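Local atomic coordinates of sulfide-quinone reductase (Aquifex aeolicus, PDB entry 3HYW), a protein that oxidises hydrogen sulfide with a quinone as electron acceptor, using one FAD per subunit and probably building polysulfide on active-site cysteines. Residues A[78-83]-A[258-263]; A[103-107]-A[293-297]; A[296-300]-A[424-428]. All coordinates share one frame. Numbering follows the deposited sequence.

Contact 1: A[78-83]-A[258-263]; sequences AESIDP and EVVASA. With FAD (flavin-adenine dinucleotide), chain G; SO4 (sulfate ion), chain N.
The segment 78-83 carries an outermost strand (78-82) of a three-stranded antiparallel sheet; 258-263 begins with a short helix from E258. S80 lies nearest V259 (CA-CA 4.5 Å) and I81 nearest A263 (5.2 Å), and 357 Å² is buried. A78 holds the FAD adenine through its backbone: A78 N donates to FAD N1A (2.9 Å), and FAD N6A donates to A78 O (3.2 Å). The same A78 O sits 3.4 Å from V259 CB, and A78 CB meets V259 CG2 at 4.0 Å. E79, helical in phi/psi at -98/-46, forms a classic beta bulge with S80 opposite T89; its CA-CB bond points away, while E79 O takes a CA-H...O contact from V259 CA (3.5 Å). At S80 the chain is extended again, with S80 CA 3.2 Å from S262 OG. I81 makes the one hydrogen bond between the segments, I81 N to S262 OG (2.9 Å, 152°). S262 is in the p rotamer, and its OG donates back to V259 O in a very short 2.5 Å bond. The I81 side chain (m, t) packs I81 CG1 on V259 CG2 at 3.7 Å and I81 CB on A263 CB at 4.1 Å. P83 ends the contact, CG against A263 CB at 4.2 Å. E258 N and V259 N bind O2 (2.9 Å) and O3 (3.1 Å) of a sulfate ion, probably from the crystallisation liquor and also held by K77 and K108. In this FAD-binding region of the pyridine nucleotide-disulphide oxidoreductase family, backbone atoms thus read the adenine, and one serine hydroxyl joins strand to helix.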
loop_
_atom_site.group_PDB
_atom_site.type_symbol
_atom_site.label_atom_id
_atom_site.label_comp_id
_atom_site.label_asym_id
_atom_site.label_seq_id
_atom_site.Cartn_x
_atom_site.Cartn_y
_atom_site.Cartn_z
ATOM N N ALA A 78 -48.171 7.418 -2.941
ATOM C CA ALA A 78 -48.829 6.506 -2.004
ATOM C C ALA A 78 -48.641 7.045 -0.584
ATOM O O ALA A 78 -47.516 7.314 -0.159
ATOM C CB ALA A 78 -48.275 5.105 -2.126
ATOM N N GLU A 79 -49.751 7.215 0.128
ATOM C CA GLU A 79 -49.762 7.893 1.424
ATOM C C GLU A 79 -49.730 6.914 2.595
ATOM O O GLU A 79 -48.973 7.101 3.549
ATOM C CB GLU A 79 -50.988 8.813 1.518
ATOM C CG GLU A 79 -51.118 9.595 2.815
ATOM C CD GLU A 79 -52.362 10.469 2.841
ATOM O OE1 GLU A 79 -53.485 9.930 3.006
ATOM O OE2 GLU A 79 -52.211 11.702 2.710
ATOM N N SER A 80 -50.560 5.879 2.532
ATOM C CA SER A 80 -50.566 4.869 3.581
ATOM C C SER A 80 -50.859 3.467 3.069
ATOM O O SER A 80 -51.349 3.282 1.953
ATOM C CB SER A 80 -51.523 5.254 4.727
ATOM O OG SER A 80 -52.872 5.218 4.323
ATOM N N ILE A 81 -50.529 2.485 3.902
ATOM C CA ILE A 81 -50.775 1.080 3.623
ATOM C C ILE A 81 -51.504 0.492 4.824
ATOM O O ILE A 81 -51.047 0.627 5.964
ATOM C CB ILE A 81 -49.449 0.300 3.405
ATOM C CG1 ILE A 81 -48.686 0.833 2.185
ATOM C CG2 ILE A 81 -49.710 -1.205 3.277
ATOM C CD1 ILE A 81 -47.214 0.431 2.143
ATOM N N ASP A 82 -52.644 -0.142 4.572
ATOM C CA ASP A 82 -53.319 -0.942 5.590
ATOM C C ASP A 82 -53.132 -2.417 5.223
ATOM O O ASP A 82 -53.836 -2.939 4.352
ATOM C CB ASP A 82 -54.805 -0.564 5.706
ATOM C CG ASP A 82 -55.530 -1.321 6.821
ATOM O OD1 ASP A 82 -55.023 -2.362 7.287
ATOM O OD2 ASP A 82 -56.633 -0.879 7.223
ATOM N N PRO A 83 -52.173 -3.090 5.886
ATOM C CA PRO A 83 -51.809 -4.467 5.536
ATOM C C PRO A 83 -52.839 -5.501 5.988
ATOM O O PRO A 83 -52.848 -6.616 5.472
ATOM C CB PRO A 83 -50.486 -4.677 6.274
ATOM C CG PRO A 83 -50.557 -3.771 7.436
ATOM C CD PRO A 83 -51.383 -2.583 7.023
ATOM N N GLU A 258 -42.808 7.504 4.918
ATOM C CA GLU A 258 -43.950 7.497 5.816
ATOM C C GLU A 258 -45.009 6.476 5.418
ATOM O O GLU A 258 -45.704 5.943 6.275
ATOM C CB GLU A 258 -44.550 8.899 5.924
ATOM C CG GLU A 258 -43.612 9.886 6.599
ATOM C CD GLU A 258 -43.248 9.463 8.014
ATOM O OE1 GLU A 258 -44.148 9.483 8.879
ATOM O OE2 GLU A 258 -42.068 9.117 8.259
ATOM N N VAL A 259 -45.115 6.193 4.122
ATOM C CA VAL A 259 -46.048 5.166 3.638
ATOM C C VAL A 259 -45.715 3.791 4.237
ATOM O O VAL A 259 -46.617 3.024 4.583
ATOM C CB VAL A 259 -46.128 5.120 2.075
ATOM C CG1 VAL A 259 -44.799 4.745 1.454
ATOM C CG2 VAL A 259 -47.221 4.164 1.614
ATOM N N VAL A 260 -44.425 3.492 4.373
ATOM C CA VAL A 260 -44.000 2.250 5.016
ATOM C C VAL A 260 -44.304 2.298 6.520
ATOM O O VAL A 260 -44.899 1.367 7.064
ATOM C CB VAL A 260 -42.520 1.916 4.728
ATOM C CG1 VAL A 260 -42.061 0.725 5.548
ATOM C CG2 VAL A 260 -42.340 1.590 3.256
ATOM N N ALA A 261 -43.907 3.394 7.172
ATOM C CA ALA A 261 -44.210 3.628 8.593
ATOM C C ALA A 261 -45.698 3.458 8.925
ATOM O O ALA A 261 -46.048 3.010 10.013
ATOM C CB ALA A 261 -43.716 5.009 9.018
ATOM N N SER A 262 -46.566 3.797 7.974
ATOM C CA SER A 262 -48.012 3.696 8.165
ATOM C C SER A 262 -48.531 2.257 8.335
ATOM O O SER A 262 -49.601 2.048 8.904
ATOM C CB SER A 262 -48.751 4.399 7.024
ATOM O OG SER A 262 -48.690 3.641 5.828
ATOM N N ALA A 263 -47.766 1.277 7.862
ATOM C CA ALA A 263 -48.167 -0.136 7.939
ATOM C C ALA A 263 -47.869 -0.789 9.300
ATOM O O ALA A 263 -48.233 -1.945 9.541
ATOM C CB ALA A 263 -47.517 -0.933 6.798
HETATM P PA FAD G . -35.549 4.562 -7.153
HETATM O O1A FAD G . -35.012 4.046 -8.463
HETATM O O2A FAD G . -35.032 5.857 -6.605
HETATM O O5B FAD G . -37.135 4.645 -7.332
HETATM C C5B FAD G . -38.041 4.938 -6.281
HETATM C C4B FAD G . -39.340 5.385 -6.933
HETATM O O4B FAD G . -40.380 5.456 -5.959
HETATM C C3B FAD G . -39.212 6.783 -7.515
HETATM O O3B FAD G . -39.887 6.818 -8.777
HETATM C C2B FAD G . -39.922 7.660 -6.502
HETATM O O2B FAD G . -40.453 8.841 -7.099
HETATM C C1B FAD G . -41.018 6.732 -6.013
HETATM N N9A FAD G . -41.580 7.062 -4.675
HETATM C C8A FAD G . -40.909 7.487 -3.583
HETATM N N7A FAD G . -41.791 7.648 -2.565
HETATM C C5A FAD G . -43.020 7.327 -3.034
HETATM C C6A FAD G . -44.295 7.301 -2.473
HETATM N N6A FAD G . -44.482 7.655 -1.180
HETATM N N1A FAD G . -45.354 6.915 -3.232
HETATM C C2A FAD G . -45.190 6.559 -4.518
HETATM N N3A FAD G . -43.972 6.578 -5.084
HETATM C C4A FAD G . -42.876 6.952 -4.363
HETATM N N1 FAD G . -26.424 1.581 -8.584
HETATM C C2 FAD G . -25.638 0.922 -9.477
HETATM O O2 FAD G . -25.706 -0.320 -9.568
HETATM N N3 FAD G . -24.779 1.586 -10.288
HETATM C C4 FAD G . -24.690 2.930 -10.221
HETATM O O4 FAD G . -23.823 3.617 -11.021
HETATM C C4X FAD G . -25.481 3.625 -9.314
HETATM N N5 FAD G . -25.382 4.972 -9.246
HETATM C C5X FAD G . -26.147 5.670 -8.378
HETATM C C6 FAD G . -26.036 7.064 -8.337
HETATM C C7 FAD G . -26.804 7.807 -7.446
HETATM C C7M FAD G . -26.647 9.316 -7.431
HETATM C C8 FAD G . -27.688 7.143 -6.592
HETATM C C8M FAD G . -28.553 7.889 -5.593
HETATM C C9 FAD G . -27.789 5.750 -6.636
HETATM C C9A FAD G . -27.028 4.990 -7.539
HETATM N N10 FAD G . -27.135 3.629 -7.605
HETATM C C10 FAD G . -26.362 2.937 -8.481
HETATM C "C1'" FAD G . -28.020 2.908 -6.661
HETATM C "C2'" FAD G . -29.351 2.349 -7.121
HETATM O "O2'" FAD G . -29.182 1.583 -8.321
HETATM C "C3'" FAD G . -30.352 3.495 -7.273
HETATM O "O3'" FAD G . -30.479 4.186 -6.007
HETATM C "C4'" FAD G . -31.713 2.987 -7.727
HETATM O "O4'" FAD G . -32.453 4.102 -8.242
HETATM C "C5'" FAD G . -32.472 2.336 -6.575
HETATM O "O5'" FAD G . -33.698 1.788 -7.050
HETATM P P FAD G . -35.066 1.875 -6.201
HETATM O O1P FAD G . -36.155 1.259 -7.039
HETATM O O2P FAD G . -34.843 1.371 -4.792
HETATM O O3P FAD G . -35.336 3.454 -6.017
HETATM S S SO4 N . -43.434 9.496 1.873
HETATM O O1 SO4 N . -44.040 10.816 1.823
HETATM O O2 SO4 N . -42.401 9.530 2.905
HETATM O O3 SO4 N . -44.438 8.484 2.183
HETATM O O4 SO4 N . -42.833 9.213 0.571
#

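Contact 2: A[103-107]-A[293-297]; sequences IATGP and GVVTA. With FAD (flavin-adenine dinucleotide), chain G.
No direct hydrogen bond joins these two loops; a buried water and an FAD phosphate link them instead. Water 1 accepts from G106 N (2.8 Å) and V295 N (3.1 Å) and donates to FAD O2P (2.7 Å), which also accepts from V294 N (2.9 Å, 168°). Segment 103-107 leaves strand 100-103 extended at I103, turns through T105 (-82/-3) and G106 (74/-167), and continues at P107. Segment 293-297 follows strand 289-291 and forms a type I beta turn from G293 to T296, closed by T296 N to G293 O (3.2 Å) and reinforced by T296 OG1 to G293 O (2.7 Å). The nearest CA pairs are A104-G293 (5.8 Å) and G106-V294 (4.9 Å). Both glycines are tied to the cofactor: a CB on G106 would strike FAD O3P and one on G293 would strike O2P, and their backbone angles, G293 at 101/-158, favour glycine as well. The turn presents two valines to the other loop. V295 (p) covers most: CG1 is 3.5 Å from I103 O and 4.2 Å from I103 CG2, CG2 is 3.3 Å from T105 OG1, and CB is 3.7 Å from G106 O. V294 (t) sets CG1 on P107 CB at 3.7 Å. P257 covers T105 and V295, and F254 covers V294 and P107. Close by, T105 O lies 3.1 Å from FAD C8A. Two glycine-bearing loops at the carboxyl ends of neighbouring parallel strands, gripping the pyrophosphate through amides and a water, belong to the FAD-binding Rossmann-like domain of pyridine nucleotide-disulphide oxidoreductases.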
loop_
_atom_site.group_PDB
_atom_site.type_symbol
_atom_site.label_atom_id
_atom_site.label_comp_id
_atom_site.label_asym_id
_atom_site.label_seq_id
_atom_site.Cartn_x
_atom_site.Cartn_y
_atom_site.Cartn_z
ATOM N N ILE A 103 -43.388 -2.982 -2.319
ATOM C CA ILE A 103 -42.920 -1.666 -1.893
ATOM C C ILE A 103 -41.535 -1.408 -2.469
ATOM O O ILE A 103 -40.580 -2.136 -2.168
ATOM C CB ILE A 103 -42.922 -1.514 -0.349
ATOM C CG1 ILE A 103 -44.299 -1.897 0.213
ATOM C CG2 ILE A 103 -42.522 -0.074 0.044
ATOM C CD1 ILE A 103 -44.352 -2.058 1.717
ATOM N N ALA A 104 -41.438 -0.376 -3.306
ATOM C CA ALA A 104 -40.192 -0.047 -4.008
ATOM C C ALA A 104 -39.990 1.472 -4.143
ATOM O O ALA A 104 -39.696 1.986 -5.234
ATOM C CB ALA A 104 -40.170 -0.726 -5.381
ATOM N N THR A 105 -40.134 2.171 -3.024
ATOM C CA THR A 105 -40.137 3.631 -2.988
ATOM C C THR A 105 -38.744 4.289 -2.998
ATOM O O THR A 105 -38.636 5.512 -3.024
ATOM C CB THR A 105 -40.917 4.153 -1.756
ATOM O OG1 THR A 105 -40.452 3.484 -0.584
ATOM C CG2 THR A 105 -42.401 3.894 -1.906
ATOM N N GLY A 106 -37.686 3.485 -2.975
ATOM C CA GLY A 106 -36.322 4.024 -3.023
ATOM C C GLY A 106 -35.904 4.662 -1.706
ATOM O O GLY A 106 -36.569 4.470 -0.690
ATOM N N PRO A 107 -34.788 5.418 -1.714
ATOM C CA PRO A 107 -34.332 6.105 -0.492
ATOM C C PRO A 107 -35.144 7.346 -0.129
ATOM O O PRO A 107 -35.475 8.160 -1.001
ATOM C CB PRO A 107 -32.896 6.520 -0.831
ATOM C CG PRO A 107 -32.826 6.574 -2.317
ATOM C CD PRO A 107 -33.886 5.638 -2.860
ATOM N N GLY A 293 -35.543 -3.113 -3.573
ATOM C CA GLY A 293 -34.741 -1.910 -3.712
ATOM C C GLY A 293 -34.141 -1.356 -2.439
ATOM O O GLY A 293 -33.974 -2.069 -1.446
ATOM N N VAL A 294 -33.810 -0.063 -2.486
ATOM C CA VAL A 294 -33.129 0.632 -1.394
ATOM C C VAL A 294 -33.992 0.700 -0.134
ATOM O O VAL A 294 -33.480 0.758 0.986
ATOM C CB VAL A 294 -32.731 2.077 -1.833
ATOM C CG1 VAL A 294 -32.164 2.868 -0.669
ATOM C CG2 VAL A 294 -31.721 2.021 -2.979
ATOM N N VAL A 295 -35.304 0.681 -0.327
ATOM C CA VAL A 295 -36.250 0.778 0.779
ATOM C C VAL A 295 -36.239 -0.455 1.695
ATOM O O VAL A 295 -36.824 -0.428 2.774
ATOM C CB VAL A 295 -37.688 1.073 0.270
ATOM C CG1 VAL A 295 -38.355 -0.193 -0.279
ATOM C CG2 VAL A 295 -38.530 1.693 1.386
ATOM N N THR A 296 -35.589 -1.533 1.260
ATOM C CA THR A 296 -35.527 -2.771 2.057
ATOM C C THR A 296 -34.533 -2.674 3.218
ATOM O O THR A 296 -33.425 -2.167 3.060
ATOM C CB THR A 296 -35.216 -4.023 1.197
ATOM O OG1 THR A 296 -33.956 -3.878 0.522
ATOM C CG2 THR A 296 -36.328 -4.257 0.181
ATOM N N ALA A 297 -34.934 -3.168 4.385
ATOM C CA ALA A 297 -34.058 -3.161 5.551
ATOM C C ALA A 297 -33.076 -4.333 5.485
ATOM O O ALA A 297 -33.443 -5.490 5.710
ATOM C CB ALA A 297 -34.873 -3.208 6.835
HETATM P PA FAD G . -35.549 4.562 -7.153
HETATM O O1A FAD G . -35.012 4.046 -8.463
HETATM O O2A FAD G . -35.032 5.857 -6.605
HETATM O O5B FAD G . -37.135 4.645 -7.332
HETATM C C5B FAD G . -38.041 4.938 -6.281
HETATM C C4B FAD G . -39.340 5.385 -6.933
HETATM O O4B FAD G . -40.380 5.456 -5.959
HETATM C C3B FAD G . -39.212 6.783 -7.515
HETATM O O3B FAD G . -39.887 6.818 -8.777
HETATM C C2B FAD G . -39.922 7.660 -6.502
HETATM O O2B FAD G . -40.453 8.841 -7.099
HETATM C C1B FAD G . -41.018 6.732 -6.013
HETATM N N9A FAD G . -41.580 7.062 -4.675
HETATM C C8A FAD G . -40.909 7.487 -3.583
HETATM N N7A FAD G . -41.791 7.648 -2.565
HETATM C C5A FAD G . -43.020 7.327 -3.034
HETATM C C6A FAD G . -44.295 7.301 -2.473
HETATM N N6A FAD G . -44.482 7.655 -1.180
HETATM N N1A FAD G . -45.354 6.915 -3.232
HETATM C C2A FAD G . -45.190 6.559 -4.518
HETATM N N3A FAD G . -43.972 6.578 -5.084
HETATM C C4A FAD G . -42.876 6.952 -4.363
HETATM N N1 FAD G . -26.424 1.581 -8.584
HETATM C C2 FAD G . -25.638 0.922 -9.477
HETATM O O2 FAD G . -25.706 -0.320 -9.568
HETATM N N3 FAD G . -24.779 1.586 -10.288
HETATM C C4 FAD G . -24.690 2.930 -10.221
HETATM O O4 FAD G . -23.823 3.617 -11.021
HETATM C C4X FAD G . -25.481 3.625 -9.314
HETATM N N5 FAD G . -25.382 4.972 -9.246
HETATM C C5X FAD G . -26.147 5.670 -8.378
HETATM C C6 FAD G . -26.036 7.064 -8.337
HETATM C C7 FAD G . -26.804 7.807 -7.446
HETATM C C7M FAD G . -26.647 9.316 -7.431
HETATM C C8 FAD G . -27.688 7.143 -6.592
HETATM C C8M FAD G . -28.553 7.889 -5.593
HETATM C C9 FAD G . -27.789 5.750 -6.636
HETATM C C9A FAD G . -27.028 4.990 -7.539
HETATM N N10 FAD G . -27.135 3.629 -7.605
HETATM C C10 FAD G . -26.362 2.937 -8.481
HETATM C "C1'" FAD G . -28.020 2.908 -6.661
HETATM C "C2'" FAD G . -29.351 2.349 -7.121
HETATM O "O2'" FAD G . -29.182 1.583 -8.321
HETATM C "C3'" FAD G . -30.352 3.495 -7.273
HETATM O "O3'" FAD G . -30.479 4.186 -6.007
HETATM C "C4'" FAD G . -31.713 2.987 -7.727
HETATM O "O4'" FAD G . -32.453 4.102 -8.242
HETATM C "C5'" FAD G . -32.472 2.336 -6.575
HETATM O "O5'" FAD G . -33.698 1.788 -7.050
HETATM P P FAD G . -35.066 1.875 -6.201
HETATM O O1P FAD G . -36.155 1.259 -7.039
HETATM O O2P FAD G . -34.843 1.371 -4.792
HETATM O O3P FAD G . -35.336 3.454 -6.017
HETATM O O HOH W 1 -36.808 0.781 -3.083
#

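Contact 3: A[296-300]-A[424-428]; sequences TAIPP and GAPGS
One proline ring, P426, is the bump here, and the carbonyl O of A297 and the side chains of I298 and P299 form the shallow surface that receives it. Neither segment has regular secondary structure. Segment 296-300 is extended throughout (I298 -119/127, P299 -62/153), whereas 424-428 folds into a type II beta turn from A425 to S428, with P426 at -59/137 and G427 at 92/-22 as its central residues. S428 N to A425 O (3.0 Å) closes the turn, and S428 OG, in the p rotamer, adds a second bond to A425 O (2.6 Å); the hydroxyl is also bonded to R279. Across the gap I298 lies nearest P426 (CA-CA 5.9 Å). The P426 ring points its CG at three neighbours: A297 O at 3.3 Å, I298 CG1 at 3.9 Å and P299 CD at 4.2 Å. Beside it, the P299 ring sets CG against A425 CB at 4.2 Å; the CA-CB bond of P426 points toward 296-300, that of P299 sideways. I298 (m, t) also packs on V310 and on M320 of helix 314-332, while F281 covers P426. No hydrogen bond crosses, and only 163 Å² is buried. The positive phi of G427 suits the third position of a type II turn, and P426 suits the second. This Pro-Gly type II turn near the C-terminus packs as a plain apolar contact on the loop leading to helix 314-332.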
loop_
_atom_site.group_PDB
_atom_site.type_symbol
_atom_site.label_atom_id
_atom_site.label_comp_id
_atom_site.label_asym_id
_atom_site.label_seq_id
_atom_site.Cartn_x
_atom_site.Cartn_y
_atom_site.Cartn_z
ATOM N N THR A 296 -35.589 -1.533 1.260
ATOM C CA THR A 296 -35.527 -2.771 2.057
ATOM C C THR A 296 -34.533 -2.674 3.218
ATOM O O THR A 296 -33.425 -2.167 3.060
ATOM C CB THR A 296 -35.216 -4.023 1.197
ATOM O OG1 THR A 296 -33.956 -3.878 0.522
ATOM C CG2 THR A 296 -36.328 -4.257 0.181
ATOM N N ALA A 297 -34.934 -3.168 4.385
ATOM C CA ALA A 297 -34.058 -3.161 5.551
ATOM C C ALA A 297 -33.076 -4.333 5.485
ATOM O O ALA A 297 -33.443 -5.490 5.710
ATOM C CB ALA A 297 -34.873 -3.208 6.835
ATOM N N ILE A 298 -31.825 -4.025 5.164
ATOM C CA ILE A 298 -30.774 -5.035 5.127
ATOM C C ILE A 298 -29.735 -4.617 6.161
ATOM O O ILE A 298 -29.269 -3.480 6.124
ATOM C CB ILE A 298 -30.121 -5.158 3.720
ATOM C CG1 ILE A 298 -31.156 -5.528 2.654
ATOM C CG2 ILE A 298 -29.000 -6.213 3.719
ATOM C CD1 ILE A 298 -30.581 -5.554 1.240
ATOM N N PRO A 299 -29.381 -5.526 7.092
ATOM C CA PRO A 299 -28.410 -5.182 8.134
ATOM C C PRO A 299 -27.048 -4.825 7.522
ATOM O O PRO A 299 -26.740 -5.284 6.425
ATOM C CB PRO A 299 -28.311 -6.467 8.967
ATOM C CG PRO A 299 -29.582 -7.236 8.641
ATOM C CD PRO A 299 -29.842 -6.924 7.212
ATOM N N PRO A 300 -26.251 -3.983 8.208
ATOM C CA PRO A 300 -24.949 -3.620 7.643
ATOM C C PRO A 300 -23.975 -4.796 7.572
ATOM O O PRO A 300 -24.042 -5.710 8.391
ATOM C CB PRO A 300 -24.436 -2.534 8.598
ATOM C CG PRO A 300 -25.154 -2.758 9.867
ATOM C CD PRO A 300 -26.508 -3.296 9.487
ATOM N N GLY A 424 -35.113 -15.559 7.956
ATOM C CA GLY A 424 -33.777 -15.060 8.252
ATOM C C GLY A 424 -33.569 -13.715 7.585
ATOM O O GLY A 424 -34.408 -13.269 6.805
ATOM N N ALA A 425 -32.447 -13.072 7.894
ATOM C CA ALA A 425 -32.134 -11.749 7.370
ATOM C C ALA A 425 -31.931 -11.771 5.851
ATOM O O ALA A 425 -31.391 -12.733 5.321
ATOM C CB ALA A 425 -30.890 -11.200 8.062
ATOM N N PRO A 426 -32.350 -10.701 5.148
ATOM C CA PRO A 426 -32.035 -10.613 3.724
ATOM C C PRO A 426 -30.522 -10.650 3.550
ATOM O O PRO A 426 -29.801 -10.016 4.323
ATOM C CB PRO A 426 -32.587 -9.243 3.322
ATOM C CG PRO A 426 -32.722 -8.483 4.605
ATOM C CD PRO A 426 -33.087 -9.513 5.615
ATOM N N GLY A 427 -30.047 -11.411 2.570
ATOM C CA GLY A 427 -28.608 -11.562 2.359
ATOM C C GLY A 427 -27.984 -12.754 3.072
ATOM O O GLY A 427 -26.919 -13.218 2.673
ATOM N N SER A 428 -28.631 -13.247 4.131
ATOM C CA SER A 428 -28.148 -14.441 4.827
ATOM C C SER A 428 -28.487 -15.688 4.010
ATOM O O SER A 428 -29.497 -15.723 3.308
ATOM C CB SER A 428 -28.710 -14.534 6.254
ATOM O OG SER A 428 -30.092 -14.845 6.252
#

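Contact 2 is buried, its centre about 9 Å from the centre of the chain, whereas contacts 1 and 3 are only partly buried, their centres about 21 and 15 Å from it. Contacts 1 and 2 touch directly, V260 CG2 meeting I103 CG2 at 3.6 Å and I81 CD1 meeting I103 CD1 at 3.8 Å, and both hold FAD: contact 1 at the adenine, contact 2 at the pyrophosphate. Their segments alternate along the chain. Contact 3 shares T296 and A297 with contact 2, carrying the same loop from the cofactor to the C-terminal turn. The chemistry shifts from a direct serine bond, through water and phosphate bridging, to mainly apolar packing around a proline.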